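Local coordinates for virulent strain associated lipoprotein (Borreliella spielmanii A14S, PDB 6FZZ) that probably binds glutathione at the spirochaete surface, as its Borrelia burgdorferi relative does, and may help this Lyme disease agent colonise its mammalian host, at residues A[30-33]-A[34-37]; A[78-81]-A[82-86]. All coordinates share one frame; numbering follows the deposited sequence.

Contact 1 (A[30-33]-A[34-37]); sequences NTDR and KKYE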
loop_
_atom_site.group_PDB
_atom_site.type_symbol
_atom_site.label_atom_id
_atom_site.label_comp_id
_atom_site.label_asym_id
_atom_site.label_seq_id
_atom_site.Cartn_x
_atom_site.Cartn_y
_atom_site.Cartn_z
ATOM N N ASN A 30 -1.637 -6.598 11.928
ATOM C CA ASN A 30 -2.974 -6.204 12.380
ATOM C C ASN A 30 -2.984 -4.902 13.184
ATOM O O ASN A 30 -3.830 -3.986 12.949
ATOM C CB ASN A 30 -3.696 -7.327 13.115
ATOM C CG ASN A 30 -5.177 -7.006 13.332
ATOM O OD1 ASN A 30 -5.906 -6.892 12.375
ATOM N ND2 ASN A 30 -5.574 -6.754 14.566
ATOM N N THR A 31 -1.983 -4.724 14.041
ATOM C CA THR A 31 -1.813 -3.412 14.705
ATOM C C THR A 31 -1.574 -2.255 13.752
ATOM O O THR A 31 -2.194 -1.174 13.897
ATOM C CB THR A 31 -0.643 -3.443 15.740
ATOM O OG1 THR A 31 -1.055 -4.317 16.735
ATOM C CG2 THR A 31 -0.403 -2.083 16.371
ATOM N N ASP A 32 -0.682 -2.443 12.781
ATOM C CA ASP A 32 -0.520 -1.427 11.741
ATOM C C ASP A 32 -1.829 -1.132 11.041
ATOM O O ASP A 32 -2.156 0.034 10.895
ATOM C CB ASP A 32 0.536 -1.785 10.697
ATOM C CG ASP A 32 1.942 -1.807 11.291
ATOM O OD1 ASP A 32 2.165 -1.167 12.341
ATOM O OD2 ASP A 32 2.823 -2.474 10.721
ATOM N N ARG A 33 -2.584 -2.155 10.628
ATOM C CA ARG A 33 -3.861 -1.902 9.965
ATOM C C ARG A 33 -4.743 -0.987 10.801
ATOM O O ARG A 33 -5.449 -0.121 10.250
ATOM C CB ARG A 33 -4.643 -3.191 9.675
ATOM C CG ARG A 33 -5.937 -2.858 8.985
ATOM C CD ARG A 33 -6.761 -4.060 8.615
ATOM N NE ARG A 33 -7.716 -3.820 7.502
ATOM C CZ ARG A 33 -9.057 -3.951 7.555
ATOM N NH1 ARG A 33 -9.686 -4.197 8.711
ATOM N NH2 ARG A 33 -9.795 -3.846 6.425
ATOM N N LYS A 34 -4.740 -1.175 12.120
ATOM C CA LYS A 34 -5.600 -0.350 13.013
ATOM C C LYS A 34 -5.164 1.132 13.007
ATOM O O LYS A 34 -5.987 2.055 13.042
ATOM C CB LYS A 34 -5.643 -0.915 14.449
ATOM C CG LYS A 34 -6.482 -2.163 14.554
ATOM C CD LYS A 34 -6.215 -2.912 15.855
ATOM C CE LYS A 34 -7.501 -3.364 16.545
ATOM N NZ LYS A 34 -7.396 -4.779 16.978
ATOM N N LYS A 35 -3.869 1.345 12.892
ATOM C CA LYS A 35 -3.299 2.646 12.652
ATOM C C LYS A 35 -3.886 3.423 11.459
ATOM O O LYS A 35 -4.224 4.611 11.521
ATOM C CB LYS A 35 -1.807 2.499 12.485
ATOM C CG LYS A 35 -0.976 3.604 13.109
ATOM C CD LYS A 35 0.520 3.199 13.120
ATOM C CE LYS A 35 1.105 3.043 11.714
ATOM N NZ LYS A 35 2.602 2.960 11.726
ATOM N N TYR A 36 -3.972 2.745 10.354
ATOM C CA TYR A 36 -4.578 3.309 9.167
ATOM C C TYR A 36 -6.058 3.593 9.306
ATOM O O TYR A 36 -6.486 4.569 8.739
ATOM C CB TYR A 36 -4.317 2.372 7.994
ATOM C CG TYR A 36 -2.867 1.957 7.922
ATOM C CD1 TYR A 36 -1.851 2.831 8.314
ATOM C CD2 TYR A 36 -2.517 0.663 7.495
ATOM C CE1 TYR A 36 -0.516 2.409 8.292
ATOM C CE2 TYR A 36 -1.196 0.258 7.401
ATOM C CZ TYR A 36 -0.209 1.094 7.854
ATOM O OH TYR A 36 1.086 0.674 7.776
ATOM N N GLU A 37 -6.806 2.739 10.034
ATOM C CA GLU A 37 -8.252 2.965 10.319
ATOM C C GLU A 37 -8.365 4.206 11.141
ATOM O O GLU A 37 -9.234 5.004 10.913
ATOM C CB GLU A 37 -8.934 1.810 11.049
ATOM C CG GLU A 37 -9.151 0.568 10.209
ATOM C CD GLU A 37 -9.318 -0.671 11.080
ATOM O OE1 GLU A 37 -9.598 -0.515 12.259
ATOM O OE2 GLU A 37 -9.172 -1.800 10.611
#
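R33 and E37, one helical turn apart, meet through a salt bridge in which R33 NH1 lies 3.1 Å from E37 OE2. R33 CB stays close to its own backbone, and the first atom to meet E37 is CG. A chi1 of -180°, with CG on the side of the carbonyl carbon, sends the extended chain outward from the helix, across the E37 carboxylate: CG comes to 3.8 Å from E37 OE2, CD and NE are slightly farther from the same oxygen, and NH1 comes nearest. The oxygen stands well out of the guanidinium plane and the two flat groups are turned 89° apart, so charge alone joins them and no N-H is aimed at E37. NE makes a salt bridge to D120 of helix 105-126, and NH2 is also hydrogen-bonded elsewhere. All this belongs to helix 15-41, part of a predicted coiled coil, whose i to i+4 ladder includes K34 N to N30 O, K35 N to T31 O and E37 N to R33 O. A weaker rung joins Y36 N to D32 O, and that same carbonyl oxygen lies over the centre of the Y36 ring, 3.4 Å above its plane. The far end of the ring passes D32 CB, with Y36 OH 3.9 Å from it; the hydroxyl is hydrogen-bonded to K155. On the exposed side, D32 and K35 run side by side, but OD1 and NZ stay 4.2 Å apart, beyond a salt bridge.

Contact 2 (A[78-81]-A[82-86]); sequences KLTY and GILND
The C-terminal end of helix 71-83 is where residues 78-81 meet residues 82-86, as the last helical turn gives way to the chain leading to helix 89-102. Three successive i to i+4 bonds span the join: G82 N to K78 O, I83 N to L79 O and L84 N to T80 O, the last at 2.9 Å with an N-H...O angle of 152°. Beyond them the pattern changes. L84 is the first residue to leave helical backbone angles, and N85 N makes a weak bond to G82 O at 3.2 Å, three residues back.

The side chains of T80 and L84 lie side by side and point the same way, with T80 CG2 touching L84 CD1 at 3.9 Å. T80 CG2 is anti to the backbone N, which leaves OG1 beside that N and within reach of the Y76 carbonyl, to which it is hydrogen-bonded, while the methyl turns to the leucine. L84 also folds back over the carbonyl that receives its N-H: its CG packs 3.4 Å from T80 O. I83 uses its shorter branch in a similar way, CG2 lying 3.5 Å from T80 O, whereas the end of the side chain leads away, and I83 touches helices 105-126 and 138-170. N85 CB approaches Y81 O at 3.2 Å.

The G82 carbonyl also accepts a hydrogen bond from K155 of helix 138-170. Y81 sends its hydroxyl to E43 and sets its ring edge-to-face with Y48. A ladder of i to i+4 bonds that passes into a weak i to i+3 bond, as the backbone leaves helical angles, is typical of a helix C-terminal end, here mostly buried in the all-helical fold of the PFam54 family.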
loop_
_atom_site.group_PDB
_atom_site.type_symbol
_atom_site.label_atom_id
_atom_site.label_comp_id
_atom_site.label_asym_id
_atom_site.label_seq_id
_atom_site.Cartn_x
_atom_site.Cartn_y
_atom_site.Cartn_z
ATOM N N LYS A 78 -8.050 4.902 3.164
ATOM C CA LYS A 78 -7.396 4.135 4.209
ATOM C C LYS A 78 -6.224 3.321 3.646
ATOM O O LYS A 78 -5.181 3.312 4.243
ATOM C CB LYS A 78 -8.424 3.199 4.863
ATOM C CG LYS A 78 -7.908 2.299 5.961
ATOM C CD LYS A 78 -8.915 1.225 6.401
ATOM C CE LYS A 78 -8.864 -0.002 5.497
ATOM N NZ LYS A 78 -7.529 -0.683 5.470
ATOM N N LEU A 79 -6.391 2.674 2.483
ATOM C CA LEU A 79 -5.295 1.896 1.867
ATOM C C LEU A 79 -4.181 2.856 1.442
ATOM O O LEU A 79 -2.984 2.499 1.475
ATOM C CB LEU A 79 -5.796 1.089 0.718
ATOM C CG LEU A 79 -6.770 -0.064 1.114
ATOM C CD1 LEU A 79 -7.382 -0.714 -0.097
ATOM C CD2 LEU A 79 -6.083 -1.176 1.946
ATOM N N THR A 80 -4.567 4.070 1.046
ATOM C CA THR A 80 -3.598 5.129 0.720
ATOM C C THR A 80 -2.713 5.520 1.922
ATOM O O THR A 80 -1.494 5.613 1.807
ATOM C CB THR A 80 -4.295 6.382 0.095
ATOM O OG1 THR A 80 -4.996 6.022 -1.112
ATOM C CG2 THR A 80 -3.238 7.425 -0.269
ATOM N N TYR A 81 -3.352 5.747 3.079
ATOM C CA TYR A 81 -2.654 6.070 4.326
ATOM C C TYR A 81 -1.716 4.896 4.718
ATOM O O TYR A 81 -0.632 5.096 5.282
ATOM C CB TYR A 81 -3.686 6.354 5.430
ATOM C CG TYR A 81 -4.652 7.472 5.053
ATOM C CD1 TYR A 81 -4.210 8.544 4.283
ATOM C CD2 TYR A 81 -5.959 7.496 5.510
ATOM C CE1 TYR A 81 -5.055 9.557 3.942
ATOM C CE2 TYR A 81 -6.826 8.527 5.179
ATOM C CZ TYR A 81 -6.365 9.543 4.387
ATOM O OH TYR A 81 -7.133 10.629 4.000
ATOM N N GLY A 82 -2.132 3.681 4.387
ATOM C CA GLY A 82 -1.307 2.510 4.635
ATOM C C GLY A 82 -0.013 2.457 3.807
ATOM O O GLY A 82 1.055 2.236 4.357
ATOM N N ILE A 83 -0.123 2.639 2.500
ATOM C CA ILE A 83 1.004 2.519 1.603
ATOM C C ILE A 83 1.900 3.743 1.738
ATOM O O ILE A 83 3.139 3.652 1.600
ATOM C CB ILE A 83 0.564 2.286 0.116
ATOM C CG1 ILE A 83 1.780 1.873 -0.751
ATOM C CG2 ILE A 83 -0.050 3.513 -0.534
ATOM C CD1 ILE A 83 2.315 0.508 -0.439
ATOM N N LEU A 84 1.311 4.871 2.132
ATOM C CA LEU A 84 2.136 6.080 2.398
ATOM C C LEU A 84 2.450 6.232 3.888
ATOM O O LEU A 84 2.614 7.331 4.401
ATOM C CB LEU A 84 1.413 7.308 1.873
ATOM C CG LEU A 84 1.059 7.323 0.363
ATOM C CD1 LEU A 84 0.431 8.667 0.012
ATOM C CD2 LEU A 84 2.333 7.084 -0.470
ATOM N N ASN A 85 2.491 5.132 4.604
ATOM C CA ASN A 85 2.468 5.245 6.063
ATOM C C ASN A 85 3.753 5.789 6.698
ATOM O O ASN A 85 3.766 6.230 7.849
ATOM C CB ASN A 85 2.015 3.948 6.681
ATOM C CG ASN A 85 3.089 2.887 6.706
ATOM O OD1 ASN A 85 3.858 2.702 5.753
ATOM N ND2 ASN A 85 3.129 2.158 7.813
ATOM N N ASP A 86 4.835 5.838 5.946
ATOM C CA ASP A 86 6.002 6.438 6.535
ATOM C C ASP A 86 6.071 7.942 6.237
ATOM O O ASP A 86 7.136 8.516 6.428
ATOM C CB ASP A 86 7.242 5.677 6.030
ATOM C CG ASP A 86 8.504 5.913 6.892
ATOM O OD1 ASP A 86 8.418 6.420 8.059
ATOM O OD2 ASP A 86 9.600 5.604 6.340
#

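In the fold
From the N terminus, helix 15-41 comes first and carries contact 1 wholly within it; the chain then passes through a long connection before helix 71-83, whose end holds contact 2. Each joins consecutive residues and closes no loop longer than a turn, and the two follow in series, neither nesting nor crossing. In space their centres are about 10 Å apart and they touch: Y36 CE2 packs 3.6 Å from G82 CA, and R33 NE lies 3.7 Å from K78 NZ, like charges that share D120 of helix 105-126, R33 by a salt bridge and K78 only by a long, weak ion pair. K155 bonds both Y36 OH and G82 O, tying both contacts to helix 138-170.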